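Local atomic coordinates of mambaquaretin-1 (Dendroaspis angusticeps, PDB entry 5M4V), a protein that selectively antagonises the vasopressin type 2 receptor and is a Kunitz-type peptide of mamba venom. Residues A20-C30 / N43-R52. Numbering follows the deposited sequence. Where two conformers were deposited one is given.
Sequences AFYYSQKTNKC and NRFSTLEKCR
Phe-21 holds CG anti to its carbonyl carbon (chi1 -64°), which lays the ring against the first turn of helix 48-55, at Leu-48. Asn-43 turns CG away from its backbone N (chi1 -177°), which brings the amide alongside the Tyr-23 backbone. This is the Kunitz (BPTI) fold, where a two-stranded antiparallel hairpin is tied to the C-terminal helix. Leu-48 CB sits over one face of the Phe-21 ring, 4.0 Å from its centroid, a CH-pi contact. Leu-48 N lies over a ring face too, offset toward the rim and 3.4 Å from Phe-21 CD2. Ser-46 O meets the ring edge in its plane.

Phe-21 and Phe-45 form a single antiparallel bridge, a hydrogen-bonded pair joined in both directions through N and O. Two residues before Phe-45, the Asn-43 amide bonds the backbone of Tyr-23. Asn-43 OD1 accepts from Tyr-23 N at 2.9 Å on a lone pair, almost straight at 177°. Asn-43 ND2 gives to Tyr-23 O at 3.0 Å, close to the amide plane. Two bonds to one residue fix the rotation of the amide, and ND2 also bonds Leu-7 O. Thr-47 is the helix N-cap; its OG1 accepts from Lys-50 N. The covalent tie is the Cys-30 to Cys-51 disulfide. Beside it, Leu-48 CD1 touches Cys-30 CB at 3.8 Å.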
loop_
_atom_site.group_PDB
_atom_site.type_symbol
_atom_site.label_atom_id
_atom_site.label_comp_id
_atom_site.label_asym_id
_atom_site.label_seq_id
_atom_site.Cartn_x
_atom_site.Cartn_y
_atom_site.Cartn_z
ATOM N N ALA A 20 3.135 4.561 -5.081
ATOM C CA ALA A 20 3.188 3.854 -3.815
ATOM C C ALA A 20 2.956 2.363 -4.062
ATOM O O ALA A 20 2.776 1.931 -5.199
ATOM C CB ALA A 20 2.138 4.452 -2.870
ATOM N N PHE A 21 3.018 1.609 -2.967
ATOM C CA PHE A 21 2.849 0.169 -3.004
ATOM C C PHE A 21 1.934 -0.233 -1.877
ATOM O O PHE A 21 1.898 0.394 -0.811
ATOM C CB PHE A 21 4.234 -0.524 -2.852
ATOM C CG PHE A 21 5.108 -0.206 -3.994
ATOM C CD1 PHE A 21 5.136 -0.955 -5.166
ATOM C CD2 PHE A 21 5.937 0.913 -3.956
ATOM C CE1 PHE A 21 5.916 -0.631 -6.219
ATOM C CE2 PHE A 21 6.741 1.266 -5.025
ATOM C CZ PHE A 21 6.733 0.497 -6.165
ATOM N N TYR A 22 1.198 -1.347 -2.079
ATOM C CA TYR A 22 0.302 -1.912 -1.076
ATOM C C TYR A 22 0.382 -3.429 -1.120
ATOM O O TYR A 22 0.742 -3.997 -2.168
ATOM C CB TYR A 22 -1.156 -1.480 -1.299
ATOM C CG TYR A 22 -1.844 -2.116 -2.437
ATOM C CD1 TYR A 22 -1.671 -1.713 -3.747
ATOM C CD2 TYR A 22 -2.749 -3.172 -2.239
ATOM C CE1 TYR A 22 -2.326 -2.281 -4.803
ATOM C CE2 TYR A 22 -3.402 -3.768 -3.315
ATOM C CZ TYR A 22 -3.192 -3.332 -4.588
ATOM O OH TYR A 22 -3.879 -3.897 -5.657
ATOM N N TYR A 23 0.002 -4.073 -0.028
ATOM C CA TYR A 23 -0.084 -5.541 0.041
ATOM C C TYR A 23 -1.488 -6.008 -0.266
ATOM O O TYR A 23 -2.459 -5.449 0.264
ATOM C CB TYR A 23 0.313 -5.966 1.459
ATOM C CG TYR A 23 0.109 -7.456 1.673
ATOM C CD1 TYR A 23 1.085 -8.383 1.311
ATOM C CD2 TYR A 23 -1.072 -7.925 2.270
ATOM C CE1 TYR A 23 0.885 -9.754 1.554
ATOM C CE2 TYR A 23 -1.293 -9.277 2.472
ATOM C CZ TYR A 23 -0.311 -10.168 2.146
ATOM O OH TYR A 23 -0.584 -11.514 2.374
ATOM N N SER A 24 -1.590 -7.082 -1.068
ATOM C CA SER A 24 -2.901 -7.717 -1.334
ATOM C C SER A 24 -2.925 -9.125 -0.725
ATOM O O SER A 24 -2.065 -9.986 -0.930
ATOM C CB SER A 24 -3.052 -7.898 -2.847
ATOM O OG SER A 24 -4.236 -8.655 -3.098
ATOM N N GLN A 25 -3.992 -9.342 0.077
ATOM C CA GLN A 25 -4.242 -10.686 0.590
ATOM C C GLN A 25 -4.571 -11.687 -0.468
ATOM O O GLN A 25 -4.421 -12.916 -0.260
ATOM C CB GLN A 25 -5.443 -10.701 1.571
ATOM C CG GLN A 25 -5.187 -9.950 2.677
ATOM C CD GLN A 25 -6.250 -10.229 3.761
ATOM O OE1 GLN A 25 -7.194 -9.516 3.907
ATOM N NE2 GLN A 25 -6.099 -11.276 4.500
ATOM N N LYS A 26 -5.105 -11.230 -1.619
ATOM C CA LYS A 26 -5.420 -12.175 -2.735
ATOM C C LYS A 26 -4.141 -12.868 -3.241
ATOM O O LYS A 26 -4.215 -14.013 -3.653
ATOM C CB LYS A 26 -6.069 -11.429 -3.882
ATOM C CG LYS A 26 -7.317 -10.680 -3.650
ATOM C CD LYS A 26 -8.543 -11.556 -3.373
ATOM C CE LYS A 26 -9.779 -10.677 -3.022
ATOM N NZ LYS A 26 -11.032 -11.365 -2.765
ATOM N N THR A 27 -3.013 -12.154 -3.362
ATOM C CA THR A 27 -1.744 -12.675 -3.933
ATOM C C THR A 27 -0.693 -12.996 -2.966
ATOM O O THR A 27 0.296 -13.625 -3.358
ATOM C CB THR A 27 -1.308 -11.588 -4.924
ATOM O OG1 THR A 27 -1.048 -10.418 -4.189
ATOM C CG2 THR A 27 -2.288 -11.228 -5.988
ATOM N N ASN A 28 -0.764 -12.422 -1.693
ATOM C CA ASN A 28 0.409 -12.426 -0.808
ATOM C C ASN A 28 1.551 -11.749 -1.426
ATOM O O ASN A 28 2.707 -11.984 -1.054
ATOM C CB ASN A 28 0.784 -13.831 -0.324
ATOM C CG ASN A 28 1.683 -13.826 0.898
ATOM O OD1 ASN A 28 1.473 -13.083 1.829
ATOM N ND2 ASN A 28 2.692 -14.725 0.940
ATOM N N LYS A 29 1.272 -10.677 -2.235
ATOM C CA LYS A 29 2.256 -9.890 -2.886
ATOM C C LYS A 29 1.969 -8.406 -2.692
ATOM O O LYS A 29 0.811 -7.993 -2.449
ATOM C CB LYS A 29 2.368 -10.201 -4.359
ATOM C CG LYS A 29 2.886 -11.582 -4.652
ATOM C CD LYS A 29 3.014 -11.900 -6.074
ATOM C CE LYS A 29 4.500 -11.880 -6.349
ATOM N NZ LYS A 29 5.126 -12.508 -7.575
ATOM N N CYS A 30 3.021 -7.612 -2.855
ATOM C CA CYS A 30 2.859 -6.169 -2.993
ATOM C C CYS A 30 2.661 -5.791 -4.422
ATOM O O CYS A 30 3.140 -6.429 -5.351
ATOM C CB CYS A 30 4.093 -5.508 -2.430
ATOM S SG CYS A 30 4.254 -5.668 -0.617
ATOM N N ASN A 43 -1.818 0.630 4.866
ATOM C CA ASN A 43 -1.332 -0.293 3.843
ATOM C C ASN A 43 -0.846 0.514 2.617
ATOM O O ASN A 43 -1.450 0.524 1.545
ATOM C CB ASN A 43 -2.400 -1.275 3.477
ATOM C CG ASN A 43 -1.929 -2.309 2.466
ATOM O OD1 ASN A 43 -0.735 -2.477 2.256
ATOM N ND2 ASN A 43 -2.882 -2.980 1.832
ATOM N N ARG A 44 0.271 1.210 2.852
ATOM C CA ARG A 44 0.790 2.116 1.864
ATOM C C ARG A 44 2.278 2.301 2.173
ATOM O O ARG A 44 2.642 2.663 3.290
ATOM C CB ARG A 44 0.102 3.469 1.906
ATOM C CG ARG A 44 0.661 4.469 0.935
ATOM C CD ARG A 44 0.032 5.796 0.844
ATOM N NE ARG A 44 0.470 6.688 1.902
ATOM C CZ ARG A 44 -0.294 6.969 2.944
ATOM N NH1 ARG A 44 -1.470 6.388 3.038
ATOM N NH2 ARG A 44 0.039 7.887 3.844
ATOM N N PHE A 45 3.107 2.132 1.149
ATOM C CA PHE A 45 4.548 2.142 1.301
ATOM C C PHE A 45 5.166 2.916 0.164
ATOM O O PHE A 45 4.715 2.872 -0.975
ATOM C CB PHE A 45 5.100 0.710 1.309
ATOM C CG PHE A 45 4.452 -0.142 2.330
ATOM C CD1 PHE A 45 4.893 -0.179 3.629
ATOM C CD2 PHE A 45 3.302 -0.869 2.050
ATOM C CE1 PHE A 45 4.281 -0.911 4.600
ATOM C CE2 PHE A 45 2.662 -1.622 3.012
ATOM C CZ PHE A 45 3.173 -1.636 4.292
ATOM N N SER A 46 6.279 3.603 0.436
ATOM C CA SER A 46 6.938 4.405 -0.608
ATOM C C SER A 46 7.807 3.560 -1.506
ATOM O O SER A 46 8.168 4.031 -2.601
ATOM C CB SER A 46 7.775 5.581 -0.036
ATOM O OG SER A 46 8.799 4.965 0.778
ATOM N N THR A 47 8.206 2.360 -1.084
ATOM C CA THR A 47 9.017 1.506 -1.907
ATOM C C THR A 47 8.488 0.077 -1.870
ATOM O O THR A 47 7.859 -0.347 -0.908
ATOM C CB THR A 47 10.457 1.523 -1.511
ATOM O OG1 THR A 47 10.615 0.856 -0.255
ATOM C CG2 THR A 47 11.115 2.874 -1.472
ATOM N N LEU A 48 8.784 -0.650 -2.932
ATOM C CA LEU A 48 8.418 -2.068 -3.042
ATOM C C LEU A 48 9.111 -2.849 -1.940
ATOM O O LEU A 48 8.503 -3.719 -1.298
ATOM C CB LEU A 48 8.763 -2.548 -4.433
ATOM C CG LEU A 48 8.514 -4.050 -4.724
ATOM C CD1 LEU A 48 7.075 -4.434 -4.448
ATOM C CD2 LEU A 48 8.886 -4.303 -6.155
ATOM N N GLU A 49 10.385 -2.593 -1.690
ATOM C CA GLU A 49 11.042 -3.394 -0.654
ATOM C C GLU A 49 10.527 -3.086 0.715
ATOM O O GLU A 49 10.547 -3.961 1.560
ATOM C CB GLU A 49 12.528 -3.251 -0.700
ATOM C CG GLU A 49 13.088 -3.889 -1.950
ATOM C CD GLU A 49 12.799 -5.389 -2.122
ATOM O OE1 GLU A 49 12.781 -6.305 -1.225
ATOM O OE2 GLU A 49 12.505 -5.785 -3.083
ATOM N N LYS A 50 10.069 -1.856 1.018
ATOM C CA LYS A 50 9.511 -1.616 2.343
ATOM C C LYS A 50 8.190 -2.359 2.503
ATOM O O LYS A 50 7.883 -2.909 3.567
ATOM C CB LYS A 50 9.387 -0.157 2.679
ATOM C CG LYS A 50 8.974 0.039 4.159
ATOM C CD LYS A 50 9.845 -0.543 5.180
ATOM C CE LYS A 50 9.567 -0.080 6.594
ATOM N NZ LYS A 50 9.648 1.318 6.790
ATOM N N CYS A 51 7.369 -2.326 1.430
ATOM C CA CYS A 51 6.124 -3.121 1.481
ATOM C C CYS A 51 6.426 -4.580 1.770
ATOM O O CYS A 51 5.787 -5.243 2.568
ATOM C CB CYS A 51 5.392 -2.956 0.148
ATOM S SG CYS A 51 3.776 -3.766 0.083
ATOM N N ARG A 52 7.479 -5.109 1.074
ATOM C CA ARG A 52 7.820 -6.511 1.252
ATOM C C ARG A 52 8.371 -6.796 2.658
ATOM O O ARG A 52 7.981 -7.802 3.268
ATOM C CB ARG A 52 8.817 -6.963 0.207
ATOM C CG ARG A 52 8.208 -7.123 -1.135
ATOM C CD ARG A 52 9.201 -7.321 -2.210
ATOM N NE ARG A 52 8.564 -7.679 -3.423
ATOM C CZ ARG A 52 9.074 -7.734 -4.597
ATOM N NH1 ARG A 52 8.369 -8.171 -5.630
ATOM N NH2 ARG A 52 10.349 -7.356 -4.808
#